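Local coordinates for protein choline dehydrogenase and related flavoproteins (Aspergillus oryzae, PDB 3Q9T) that oxidises formate as a flavin-dependent oxidase of the glucose-methanol-choline family, carrying 8-formyl-FAD at its catalytic site, at residues 118-122 with 123-127; 456-459 with 460-463. All blocks are in the same frame, centred on the assembly; numbering follows the deposited sequence.

Both contacts are local, each made within one continuous piece of chain, and they share no element: contact 1 joins a loop to the first turn of helix 122-131, whereas contact 2 lies wholly on helix 454-473. Their centres are about 31 Å apart, with nearest atoms about 22 Å apart. Contact 1 is partly buried, its tryptophans inside and Asp123 and Lys118 outside; contact 2 is buried at every residue. The chemistry differs accordingly. At 118-122 with 123-127 indole rings and one proline, Pro124, pack where a helix starts, with the Trp120 side chain about 12 Å from the bound FAD derivative, while 456-463 contains a buried arginine and glutamate paired in a salt bridge, away from the annotated sites.

Contact 1. Residues 118-122 with 123-127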
ATOM      1  N   LYS A 118      35.296   9.603  20.018  1.00 25.86           N
ATOM      2  CA  LYS A 118      34.886  10.224  21.274  1.00 24.51           C
ATOM      3  C   LYS A 118      34.087  11.513  21.109  1.00 18.46           C
ATOM      4  O   LYS A 118      33.180  11.784  21.886  1.00 23.86           O
ATOM      5  CB  LYS A 118      36.108  10.478  22.168  1.00 26.88           C
ATOM      6  CG  LYS A 118      35.950   9.935  23.572  1.00 45.08           C
ATOM      7  CD  LYS A 118      35.694   8.431  23.547  1.00 42.36           C
ATOM      8  CE  LYS A 118      35.581   7.848  24.960  1.00 57.20           C
ATOM      9  NZ  LYS A 118      34.545   8.543  25.798  1.00 51.75           N
ATOM     10  N   GLU A 119      34.425  12.324  20.119  1.00 18.97           N
ATOM     11  CA  GLU A 119      33.762  13.618  19.989  1.00 17.11           C
ATOM     12  C   GLU A 119      32.274  13.481  19.631  1.00 20.72           C
ATOM     13  O   GLU A 119      31.495  14.435  19.749  1.00 19.47           O
ATOM     14  CB  GLU A 119      34.511  14.517  18.984  1.00 21.87           C
ATOM     15  CG  GLU A 119      34.456  14.042  17.526  1.00 25.85           C
ATOM     16  CD  GLU A 119      35.253  14.940  16.568  1.00 27.48           C
ATOM     17  OE1 GLU A 119      35.050  16.179  16.564  1.00 22.96           O
ATOM     18  OE2 GLU A 119      36.090  14.392  15.816  1.00 25.52           O
ATOM     19  N   TRP A 120      31.869  12.299  19.185  1.00 16.20           N
ATOM     20  CA  TRP A 120      30.449  12.063  18.947  1.00 20.45           C
ATOM     21  C   TRP A 120      29.842  11.173  20.031  1.00 24.47           C
ATOM     22  O   TRP A 120      29.253  10.140  19.729  1.00 28.59           O
ATOM     23  CB  TRP A 120      30.211  11.443  17.570  1.00 16.97           C
ATOM     24  CG  TRP A 120      30.453  12.390  16.406  1.00 18.76           C
ATOM     25  CD1 TRP A 120      31.590  12.494  15.659  1.00 18.10           C
ATOM     26  CD2 TRP A 120      29.530  13.350  15.868  1.00 17.88           C
ATOM     27  NE1 TRP A 120      31.432  13.456  14.681  1.00 20.85           N
ATOM     28  CE2 TRP A 120      30.179  14.000  14.794  1.00 16.89           C
ATOM     29  CE3 TRP A 120      28.224  13.731  16.198  1.00 20.21           C
ATOM     30  CZ2 TRP A 120      29.564  15.001  14.045  1.00 15.72           C
ATOM     31  CZ3 TRP A 120      27.612  14.732  15.453  1.00 17.10           C
ATOM     32  CH2 TRP A 120      28.280  15.349  14.380  1.00 17.02           C
ATOM     33  N   THR A 121      30.011  11.565  21.288  1.00 20.30           N
ATOM     34  CA  THR A 121      29.369  10.871  22.407  1.00 21.91           C
ATOM     35  C   THR A 121      28.571  11.881  23.239  1.00 23.59           C
ATOM     36  O   THR A 121      28.617  13.085  22.973  1.00 26.19           O
ATOM     37  CB  THR A 121      30.382  10.139  23.299  1.00 21.74           C
ATOM     38  OG1 THR A 121      31.367  11.065  23.761  1.00 20.40           O
ATOM     39  CG2 THR A 121      31.073   9.038  22.528  1.00 25.20           C
ATOM     40  N   TRP A 122      27.837  11.399  24.237  1.00 22.34           N
ATOM     41  CA  TRP A 122      26.955  12.273  25.000  1.00 20.53           C
ATOM     42  C   TRP A 122      27.604  13.591  25.479  1.00 20.69           C
ATOM     43  O   TRP A 122      27.237  14.687  25.015  1.00 22.27           O
ATOM     44  CB  TRP A 122      26.281  11.524  26.162  1.00 18.90           C
ATOM     45  CG  TRP A 122      25.370  12.436  26.900  1.00 20.39           C
ATOM     46  CD1 TRP A 122      25.610  13.026  28.101  1.00 20.22           C
ATOM     47  CD2 TRP A 122      24.098  12.934  26.451  1.00 18.38           C
ATOM     48  NE1 TRP A 122      24.564  13.848  28.435  1.00 19.08           N
ATOM     49  CE2 TRP A 122      23.618  13.801  27.446  1.00 16.61           C
ATOM     50  CE3 TRP A 122      23.307  12.705  25.312  1.00 22.94           C
ATOM     51  CZ2 TRP A 122      22.383  14.459  27.344  1.00 19.82           C
ATOM     52  CZ3 TRP A 122      22.075  13.358  25.211  1.00 20.19           C
ATOM     53  CH2 TRP A 122      21.631  14.229  26.223  1.00 19.92           C
ATOM     54  N   ASP A 123      28.557  13.500  26.399  1.00 21.28           N
ATOM     55  CA  ASP A 123      29.108  14.714  27.022  1.00 20.41           C
ATOM     56  C   ASP A 123      29.595  15.779  26.020  1.00 24.06           C
ATOM     57  O   ASP A 123      29.157  16.934  26.078  1.00 23.95           O
ATOM     58  CB  ASP A 123      30.200  14.365  28.041  1.00 23.97           C
ATOM     59  CG  ASP A 123      29.665  13.518  29.193  1.00 26.83           C
ATOM     60  OD1 ASP A 123      28.545  13.804  29.665  1.00 25.42           O
ATOM     61  OD2 ASP A 123      30.355  12.564  29.613  1.00 27.18           O
ATOM     62  N   PRO A 124      30.488  15.398  25.092  1.00 19.15           N
ATOM     63  CA  PRO A 124      30.930  16.367  24.080  1.00 23.83           C
ATOM     64  C   PRO A 124      29.784  16.960  23.263  1.00 19.67           C
ATOM     65  O   PRO A 124      29.887  18.097  22.849  1.00 27.57           O
ATOM     66  CB  PRO A 124      31.851  15.541  23.183  1.00 18.40           C
ATOM     67  CG  PRO A 124      32.324  14.435  24.059  1.00 25.00           C
ATOM     68  CD  PRO A 124      31.169  14.101  24.948  1.00 18.88           C
ATOM     69  N   LEU A 125      28.704  16.216  23.053  1.00 23.17           N
ATOM     70  CA  LEU A 125      27.591  16.700  22.235  1.00 22.31           C
ATOM     71  C   LEU A 125      26.575  17.579  22.990  1.00 22.43           C
ATOM     72  O   LEU A 125      25.876  18.402  22.384  1.00 21.70           O
ATOM     73  CB  LEU A 125      26.881  15.518  21.563  1.00 22.57           C
ATOM     74  CG  LEU A 125      27.646  14.885  20.402  1.00 21.02           C
ATOM     75  CD1 LEU A 125      26.848  13.758  19.779  1.00 22.40           C
ATOM     76  CD2 LEU A 125      27.934  15.952  19.353  1.00 16.80           C
ATOM     77  N   VAL A 126      26.486  17.408  24.309  1.00 21.76           N
ATOM     78  CA  VAL A 126      25.586  18.237  25.118  1.00 19.40           C
ATOM     79  C   VAL A 126      25.524  19.716  24.723  1.00 21.51           C
ATOM     80  O   VAL A 126      24.437  20.259  24.550  1.00 23.56           O
ATOM     81  CB  VAL A 126      25.884  18.126  26.628  1.00 29.03           C
ATOM     82  CG1 VAL A 126      25.275  19.321  27.391  1.00 25.72           C
ATOM     83  CG2 VAL A 126      25.349  16.817  27.166  1.00 19.44           C
ATOM     84  N   PRO A 127      26.684  20.380  24.605  1.00 21.25           N
ATOM     85  CA  PRO A 127      26.644  21.799  24.227  1.00 25.23           C
ATOM     86  C   PRO A 127      26.037  22.002  22.850  1.00 20.04           C
ATOM     87  O   PRO A 127      25.281  22.952  22.647  1.00 24.10           O
ATOM     88  CB  PRO A 127      28.122  22.228  24.242  1.00 25.85           C
ATOM     89  CG  PRO A 127      28.907  20.963  24.288  1.00 22.13           C
ATOM     90  CD  PRO A 127      28.048  19.922  24.918  1.00 21.53           C
TER
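Val126 lays its CG2 methyl over one face of the Trp122 indole, one helical turn back, in a CH-pi contact 3.7 Å from the centroid of the five-membered ring. The methyl sits off-centre, toward the rim, with Trp122 NE1 only 3.3 Å from Val126 CG2. With chi1 at -179°, Trp122 extends its indole away from the backbone N and beside its own carbonyl carbon, facing the valine one turn on. The Asp123 carboxylate stands steeply to the same ring, planes 69° apart, with OD1 3.4 Å from Trp122 CD1. On the loop side, Leu125 brings CD1 obliquely to Trp120 CE3 (3.8 Å). Thr121 packs its hydroxyl against the proline ring, OG1 being 3.3 Å from Pro124 CD; that OG1 donates to Lys118 O (2.7 Å) in the carbonyl plane, so the N-cap threonine side chain ties back to the loop instead of capping the helix. Backbone bonds start the helix: Leu125 N to Thr121 O and Val126 N to Trp122 O. Outside, Trp120 NE1 bonds to Pro528 O, while Glu119 forms salt bridges with Lys564 and Lys529. The loop thus leads from helix 113-116 into helix 122-131, with Trp120 and Leu125 against helix 555-572 and Trp122 against Phe109 of helix 106-110.

Contact 2. Residues 456-459 with 460-463; sequences DIIA and MREG
Arg461 runs alongside Ile458, one helical turn earlier, the two side chains pointing the same way. Arg461 CB begins close to the backbone, 3.4 Å from Ile457 O and 3.5 Å from Ile458 O. CG continues anti to the backbone N (chi1 -179°), and bends at chi2 and chi3 then turn the chain toward Ile458, setting the guanidinium beside it. NE has a long, weak ion pair with Asp494. At the tip, NH2 comes 3.6 Å from Ile458 CG1 and NH1 3.9 Å from Ile458 CG2, so the two branches of the isoleucine each meet a different terminal nitrogen, and Ile458 CB lies over one guanidinium face, toward its rim. NH1 also makes an almost straight hydrogen bond, part of a salt bridge, to Glu462 OE2 (2.9 Å, 178° at the hydrogen). That oxygen lies in the guanidinium plane and is approached on its anti side, with the donor 20° out of the carboxylate plane. A second salt bridge joins NH1 to Asp368, and Glu462 OE1 pairs with Arg465, so the buried charges are probably compensated by one another. Glu462 is bent at chi2, and its CG passes 3.2 Å from Ile458 O.

Beneath the side chains, Met460 N, Arg461 N, Glu462 N and Gly463 N donate to Asp456 O, Ile457 O, Ile458 O and Ala459 O, respectively; the Arg461 bond is 2.8 Å. Met460 packs on Val421 and Leu423 of strand 415-423, Ile457 on helix 494-504, and Glu462 on Tyr364. The four i to i+4 backbone bonds are the repeat of a regular alpha-helix, here the early turns of helix 454-473, packed against strand 415-423 and helices 494-504 and 362-365 in the C-terminal GMC oxidoreductase region.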
ATOM      1  N   ASP A 456       9.928  -6.560  16.947  1.00 14.58           N
ATOM      2  CA  ASP A 456       9.416  -5.184  16.879  1.00 13.23           C
ATOM      3  C   ASP A 456       7.900  -5.168  16.913  1.00 15.07           C
ATOM      4  O   ASP A 456       7.293  -4.270  17.493  1.00 16.30           O
ATOM      5  CB  ASP A 456       9.901  -4.458  15.611  1.00 17.54           C
ATOM      6  CG  ASP A 456      11.263  -3.785  15.785  1.00 18.34           C
ATOM      7  OD1 ASP A 456      11.841  -3.859  16.891  1.00 19.70           O
ATOM      8  OD2 ASP A 456      11.758  -3.168  14.805  1.00 19.55           O
ATOM      9  N   ILE A 457       7.276  -6.140  16.250  1.00 14.41           N
ATOM     10  CA  ILE A 457       5.820  -6.235  16.258  1.00 18.01           C
ATOM     11  C   ILE A 457       5.352  -6.535  17.684  1.00 16.90           C
ATOM     12  O   ILE A 457       4.396  -5.947  18.182  1.00 15.30           O
ATOM     13  CB  ILE A 457       5.305  -7.353  15.296  1.00 20.41           C
ATOM     14  CG1 ILE A 457       5.693  -7.040  13.841  1.00 16.17           C
ATOM     15  CG2 ILE A 457       3.800  -7.541  15.436  1.00 14.55           C
ATOM     16  CD1 ILE A 457       5.229  -8.100  12.827  1.00 18.22           C
ATOM     17  N   ILE A 458       6.055  -7.442  18.346  1.00 14.85           N
ATOM     18  CA  ILE A 458       5.697  -7.832  19.711  1.00 20.55           C
ATOM     19  C   ILE A 458       5.821  -6.648  20.668  1.00 20.76           C
ATOM     20  O   ILE A 458       4.956  -6.438  21.509  1.00 21.47           O
ATOM     21  CB  ILE A 458       6.552  -9.026  20.195  1.00 16.45           C
ATOM     22  CG1 ILE A 458       6.113 -10.279  19.451  1.00 19.01           C
ATOM     23  CG2 ILE A 458       6.454  -9.206  21.703  1.00 16.58           C
ATOM     24  CD1 ILE A 458       7.184 -11.310  19.302  1.00 18.60           C
ATOM     25  N   ALA A 459       6.882  -5.861  20.522  1.00 17.24           N
ATOM     26  CA  ALA A 459       7.051  -4.679  21.356  1.00 16.93           C
ATOM     27  C   ALA A 459       5.962  -3.643  21.066  1.00 21.93           C
ATOM     28  O   ALA A 459       5.371  -3.072  21.992  1.00 19.80           O
ATOM     29  CB  ALA A 459       8.446  -4.067  21.156  1.00 19.34           C
ATOM     30  N   MET A 460       5.687  -3.405  19.785  1.00 20.82           N
ATOM     31  CA  MET A 460       4.679  -2.412  19.419  1.00 19.71           C
ATOM     32  C   MET A 460       3.323  -2.811  19.960  1.00 19.98           C
ATOM     33  O   MET A 460       2.608  -1.984  20.523  1.00 19.15           O
ATOM     34  CB  MET A 460       4.599  -2.181  17.906  1.00 17.62           C
ATOM     35  CG  MET A 460       3.513  -1.172  17.532  1.00 15.35           C
ATOM     36  SD  MET A 460       3.866   0.456  18.230  1.00 15.35           S
ATOM     37  CE  MET A 460       4.948   1.145  16.936  1.00 10.91           C
ATOM     38  N   ARG A 461       2.976  -4.084  19.793  1.00 23.76           N
ATOM     39  CA  ARG A 461       1.768  -4.639  20.417  1.00 24.44           C
ATOM     40  C   ARG A 461       1.737  -4.318  21.921  1.00 24.94           C
ATOM     41  O   ARG A 461       0.758  -3.778  22.445  1.00 21.39           O
ATOM     42  CB  ARG A 461       1.730  -6.153  20.218  1.00 19.34           C
ATOM     43  CG  ARG A 461       0.502  -6.849  20.792  1.00 17.35           C
ATOM     44  CD  ARG A 461       0.951  -8.030  21.625  1.00 25.30           C
ATOM     45  NE  ARG A 461       1.450  -9.097  20.790  1.00 22.03           N
ATOM     46  CZ  ARG A 461       2.282 -10.054  21.180  1.00 28.89           C
ATOM     47  NH1 ARG A 461       2.749 -10.102  22.428  1.00 26.03           N
ATOM     48  NH2 ARG A 461       2.639 -10.979  20.297  1.00 24.95           N
ATOM     49  N   GLU A 462       2.816  -4.652  22.614  1.00 25.33           N
ATOM     50  CA  GLU A 462       2.863  -4.465  24.063  1.00 21.90           C
ATOM     51  C   GLU A 462       2.867  -3.004  24.512  1.00 19.00           C
ATOM     52  O   GLU A 462       2.466  -2.709  25.633  1.00 16.91           O
ATOM     53  CB  GLU A 462       4.040  -5.232  24.669  1.00 19.83           C
ATOM     54  CG  GLU A 462       3.893  -6.749  24.499  1.00 24.14           C
ATOM     55  CD  GLU A 462       2.546  -7.240  25.001  1.00 25.34           C
ATOM     56  OE1 GLU A 462       2.123  -6.775  26.078  1.00 20.76           O
ATOM     57  OE2 GLU A 462       1.902  -8.059  24.313  1.00 23.03           O
ATOM     58  N   GLY A 463       3.314  -2.092  23.645  1.00 17.24           N
ATOM     59  CA  GLY A 463       3.296  -0.677  23.984  1.00 16.39           C
ATOM     60  C   GLY A 463       1.913  -0.073  23.800  1.00 18.88           C
ATOM     61  O   GLY A 463       1.542   0.888  24.469  1.00 17.73           O
TER